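Local coordinates for metallo-beta-lactamase domain-containing protein (Enterococcus faecalis, PDB 2AZ4) that probably acts as a zinc-dependent nuclease of the metallo-beta-lactamase fold on RNA, although its actual substrate is not established, at residues Ala26-Phe36 against Tyr83-Ser91. Sequence-based numbering, arbitrary orientation.
Sequences AYKDAHIFFDF and YQHTAVFLS
Tyr83 is stacked on one face of the His31 imidazole, centroids 3.8 Å apart and planes 16° from parallel, while Phe33 sets its ring edge, CE2, over the centre of the opposite face; Thr86 sits at the imidazole edge, close to the ring plane. The strands involved, 30-34 and 85-89, are parallel neighbours in one of the two mixed sheets of the metallo-beta-lactamase fold. The Tyr83 ring in turn meets the backbone of Asp29 and Ala30 at its edge and reaches Ala26 CB with its hydroxyl, closing over the type II' turn from Tyr27 to Ala30. With CG of His31 held between backbone N and carbonyl carbon, this torsion (chi1 63°) lays the imidazole flat against the Tyr83 ring; a flat, polarisable imidazole suits a place with an aromatic group on each face.

The backbone hydrogen bonds alternate in direction between the two strands: His31 N donates to His85 O at 3.0 Å, and Phe33 O accepts from Phe89 N at 2.9 Å. His31, Phe33, Thr86 and Val88 share one face, where Phe33 CB lies 4.1 Å from Val88 CG2. On the other, Ile32 CG2 packs against the Phe89 ring edge at CE2 (3.8 Å), and both side chains touch Val160 of the second sheet, bulky apolar residues being apt for this buried interface.

Beyond the ladder, a cis peptide precedes Asp35, whose carboxylate is gripped by four hydrogen bonds, two of them from Ser91. OD2 also bonds Tyr186 and His97, a zinc ligand, placing Asp35 in the second shell. Ser91, small and hydroxylated, meets both oxygens from above the carboxylate plane: Ser91 N donates to Asp35 OD1 at 2.8 Å and Ser91 OG to Asp35 OD2 at 2.9 Å.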
loop_
_atom_site.group_PDB
_atom_site.type_symbol
_atom_site.label_atom_id
_atom_site.label_comp_id
_atom_site.label_asym_id
_atom_site.label_seq_id
_atom_site.Cartn_x
_atom_site.Cartn_y
_atom_site.Cartn_z
ATOM N N ALA A 26 -3.873 -1.639 -24.006
ATOM C CA ALA A 26 -3.244 -1.265 -25.283
ATOM C C ALA A 26 -4.251 -0.787 -26.328
ATOM O O ALA A 26 -5.349 -1.338 -26.452
ATOM C CB ALA A 26 -2.451 -2.419 -25.834
ATOM N N TYR A 27 -3.834 0.233 -27.073
ATOM C CA TYR A 27 -4.609 0.853 -28.134
ATOM C C TYR A 27 -3.647 1.467 -29.153
ATOM O O TYR A 27 -2.835 2.334 -28.802
ATOM C CB TYR A 27 -5.508 1.970 -27.592
ATOM C CG TYR A 27 -6.389 2.586 -28.664
ATOM C CD1 TYR A 27 -7.527 1.917 -29.122
ATOM C CD2 TYR A 27 -6.087 3.829 -29.217
ATOM C CE1 TYR A 27 -8.348 2.469 -30.103
ATOM C CE2 TYR A 27 -6.893 4.386 -30.215
ATOM C CZ TYR A 27 -8.029 3.696 -30.644
ATOM O OH TYR A 27 -8.847 4.244 -31.600
ATOM N N LYS A 28 -3.776 1.021 -30.404
ATOM C CA LYS A 28 -2.876 1.389 -31.512
ATOM C C LYS A 28 -1.420 1.179 -31.094
ATOM O O LYS A 28 -1.076 0.098 -30.635
ATOM C CB LYS A 28 -3.141 2.809 -32.035
ATOM C CG LYS A 28 -4.472 2.981 -32.761
ATOM C CD LYS A 28 -4.626 4.428 -33.188
ATOM C CE LYS A 28 -5.665 4.597 -34.274
ATOM N NZ LYS A 28 -5.809 6.051 -34.633
ATOM N N ASP A 29 -0.578 2.198 -31.237
ATOM C CA ASP A 29 0.824 2.080 -30.844
ATOM C C ASP A 29 1.134 2.574 -29.420
ATOM O O ASP A 29 2.292 2.907 -29.102
ATOM C CB ASP A 29 1.732 2.766 -31.868
ATOM C CG ASP A 29 1.430 4.234 -32.040
ATOM O OD1 ASP A 29 0.490 4.758 -31.400
ATOM O OD2 ASP A 29 2.156 4.866 -32.845
ATOM N N ALA A 30 0.117 2.596 -28.564
ATOM C CA ALA A 30 0.352 2.914 -27.164
ATOM C C ALA A 30 -0.126 1.819 -26.217
ATOM O O ALA A 30 -1.090 1.082 -26.508
ATOM C CB ALA A 30 -0.269 4.280 -26.800
ATOM N N HIS A 31 0.572 1.691 -25.092
ATOM C CA HIS A 31 0.103 0.819 -24.026
ATOM C C HIS A 31 0.539 1.301 -22.656
ATOM O O HIS A 31 1.581 1.954 -22.518
ATOM C CB HIS A 31 0.436 -0.685 -24.286
ATOM C CG HIS A 31 1.897 -1.026 -24.345
ATOM N ND1 HIS A 31 2.904 -0.082 -24.379
ATOM C CD2 HIS A 31 2.517 -2.232 -24.399
ATOM C CE1 HIS A 31 4.078 -0.694 -24.438
ATOM N NE2 HIS A 31 3.869 -1.996 -24.443
ATOM N N ILE A 32 -0.297 1.018 -21.667
ATOM C CA ILE A 32 -0.026 1.338 -20.275
ATOM C C ILE A 32 -0.076 0.072 -19.427
ATOM O O ILE A 32 -0.683 -0.927 -19.824
ATOM C CB ILE A 32 -1.000 2.389 -19.695
ATOM C CG1 ILE A 32 -2.438 1.854 -19.673
ATOM C CG2 ILE A 32 -0.870 3.682 -20.473
ATOM C CD1 ILE A 32 -3.456 2.751 -18.956
ATOM N N PHE A 33 0.604 0.114 -18.290
ATOM C CA PHE A 33 0.652 -1.003 -17.364
ATOM C C PHE A 33 0.419 -0.439 -15.968
ATOM O O PHE A 33 0.750 0.728 -15.717
ATOM C CB PHE A 33 2.022 -1.719 -17.382
ATOM C CG PHE A 33 2.401 -2.351 -18.733
ATOM C CD1 PHE A 33 2.325 -3.728 -18.920
ATOM C CD2 PHE A 33 2.872 -1.576 -19.777
ATOM C CE1 PHE A 33 2.689 -4.313 -20.164
ATOM C CE2 PHE A 33 3.228 -2.156 -21.027
ATOM C CZ PHE A 33 3.136 -3.521 -21.199
ATOM N N PHE A 34 -0.111 -1.282 -15.080
ATOM C CA PHE A 34 -0.375 -0.969 -13.667
ATOM C C PHE A 34 -0.775 -2.264 -12.968
ATOM O O PHE A 34 -1.420 -3.111 -13.571
ATOM C CB PHE A 34 -1.511 0.059 -13.514
ATOM C CG PHE A 34 -2.760 -0.281 -14.307
ATOM C CD1 PHE A 34 -2.927 0.188 -15.613
ATOM C CD2 PHE A 34 -3.764 -1.077 -13.747
ATOM C CE1 PHE A 34 -4.053 -0.129 -16.351
ATOM C CE2 PHE A 34 -4.918 -1.388 -14.482
ATOM C CZ PHE A 34 -5.057 -0.928 -15.777
ATOM N N ASP A 35 -0.369 -2.460 -11.715
ATOM C CA ASP A 35 0.709 -1.710 -11.075
ATOM C C ASP A 35 2.034 -2.393 -11.442
ATOM O O ASP A 35 2.226 -2.758 -12.609
ATOM C CB ASP A 35 0.462 -1.658 -9.554
ATOM C CG ASP A 35 -0.754 -0.805 -9.197
ATOM O OD1 ASP A 35 -0.916 0.281 -9.812
ATOM O OD2 ASP A 35 -1.535 -1.180 -8.289
ATOM N N PHE A 36 2.945 -2.559 -10.478
ATOM C CA PHE A 36 4.282 -3.099 -10.771
ATOM C C PHE A 36 4.963 -3.743 -9.537
ATOM O O PHE A 36 6.105 -3.425 -9.216
ATOM C CB PHE A 36 5.181 -1.994 -11.364
ATOM C CG PHE A 36 6.064 -2.480 -12.475
ATOM C CD1 PHE A 36 5.510 -2.835 -13.707
ATOM C CD2 PHE A 36 7.425 -2.605 -12.295
ATOM C CE1 PHE A 36 6.308 -3.295 -14.745
ATOM C CE2 PHE A 36 8.250 -3.069 -13.337
ATOM C CZ PHE A 36 7.690 -3.420 -14.556
ATOM N N TYR A 83 5.488 -0.813 -29.621
ATOM C CA TYR A 83 4.707 0.345 -29.187
ATOM C C TYR A 83 5.564 1.611 -29.197
ATOM O O TYR A 83 6.714 1.594 -28.755
ATOM C CB TYR A 83 4.090 0.086 -27.809
ATOM C CG TYR A 83 2.982 -0.941 -27.874
ATOM C CD1 TYR A 83 1.678 -0.561 -28.184
ATOM C CD2 TYR A 83 3.236 -2.291 -27.636
ATOM C CE1 TYR A 83 0.652 -1.491 -28.271
ATOM C CE2 TYR A 83 2.210 -3.241 -27.713
ATOM C CZ TYR A 83 0.922 -2.825 -28.041
ATOM O OH TYR A 83 -0.095 -3.749 -28.122
ATOM N N GLN A 84 5.011 2.692 -29.736
ATOM C CA GLN A 84 5.701 3.988 -29.732
ATOM C C GLN A 84 5.606 4.699 -28.387
ATOM O O GLN A 84 6.501 5.483 -28.048
ATOM C CB GLN A 84 5.166 4.911 -30.830
ATOM C CG GLN A 84 5.654 4.528 -32.235
ATOM C CD GLN A 84 7.167 4.565 -32.342
ATOM O OE1 GLN A 84 7.818 3.533 -32.562
ATOM N NE2 GLN A 84 7.738 5.749 -32.153
ATOM N N HIS A 85 4.531 4.424 -27.639
ATOM C CA HIS A 85 4.230 5.128 -26.374
ATOM C C HIS A 85 3.935 4.106 -25.293
ATOM O O HIS A 85 3.052 3.272 -25.457
ATOM C CB HIS A 85 3.012 6.057 -26.519
ATOM C CG HIS A 85 3.077 6.967 -27.709
ATOM N ND1 HIS A 85 3.798 8.143 -27.712
ATOM C CD2 HIS A 85 2.497 6.881 -28.933
ATOM C CE1 HIS A 85 3.679 8.730 -28.892
ATOM N NE2 HIS A 85 2.890 7.988 -29.646
ATOM N N THR A 86 4.691 4.173 -24.192
ATOM C CA THR A 86 4.560 3.223 -23.104
ATOM C C THR A 86 4.619 4.015 -21.817
ATOM O O THR A 86 5.373 4.990 -21.725
ATOM C CB THR A 86 5.718 2.194 -23.108
ATOM O OG1 THR A 86 5.811 1.548 -24.397
ATOM C CG2 THR A 86 5.505 1.144 -22.007
ATOM N N ALA A 87 3.835 3.603 -20.819
ATOM C CA ALA A 87 3.944 4.211 -19.491
ATOM C C ALA A 87 3.424 3.274 -18.429
ATOM O O ALA A 87 2.598 2.387 -18.708
ATOM C CB ALA A 87 3.159 5.545 -19.433
ATOM N N VAL A 88 3.867 3.501 -17.193
ATOM C CA VAL A 88 3.462 2.645 -16.100
ATOM C C VAL A 88 2.897 3.548 -15.010
ATOM O O VAL A 88 3.425 4.622 -14.746
ATOM C CB VAL A 88 4.627 1.734 -15.540
ATOM C CG1 VAL A 88 4.182 0.928 -14.313
ATOM C CG2 VAL A 88 5.163 0.776 -16.578
ATOM N N PHE A 89 1.828 3.084 -14.375
ATOM C CA PHE A 89 1.186 3.819 -13.295
ATOM C C PHE A 89 1.213 2.990 -12.040
ATOM O O PHE A 89 1.130 1.741 -12.086
ATOM C CB PHE A 89 -0.257 4.185 -13.681
ATOM C CG PHE A 89 -0.343 5.118 -14.831
ATOM C CD1 PHE A 89 -0.525 6.484 -14.619
ATOM C CD2 PHE A 89 -0.229 4.651 -16.139
ATOM C CE1 PHE A 89 -0.593 7.373 -15.707
ATOM C CE2 PHE A 89 -0.281 5.528 -17.239
ATOM C CZ PHE A 89 -0.451 6.896 -17.020
ATOM N N LEU A 90 1.293 3.678 -10.903
ATOM C CA LEU A 90 1.379 3.019 -9.617
ATOM C C LEU A 90 0.284 3.560 -8.689
ATOM O O LEU A 90 0.299 4.737 -8.324
ATOM C CB LEU A 90 2.789 3.261 -9.055
ATOM C CG LEU A 90 3.283 2.780 -7.720
ATOM C CD1 LEU A 90 3.018 1.281 -7.480
ATOM C CD2 LEU A 90 4.780 3.146 -7.565
ATOM N N SER A 91 -0.661 2.695 -8.331
ATOM C CA SER A 91 -1.817 3.093 -7.552
ATOM C C SER A 91 -1.392 3.644 -6.190
ATOM O O SER A 91 -1.914 4.655 -5.755
ATOM C CB SER A 91 -2.834 1.933 -7.399
ATOM O OG SER A 91 -2.451 0.936 -6.449
#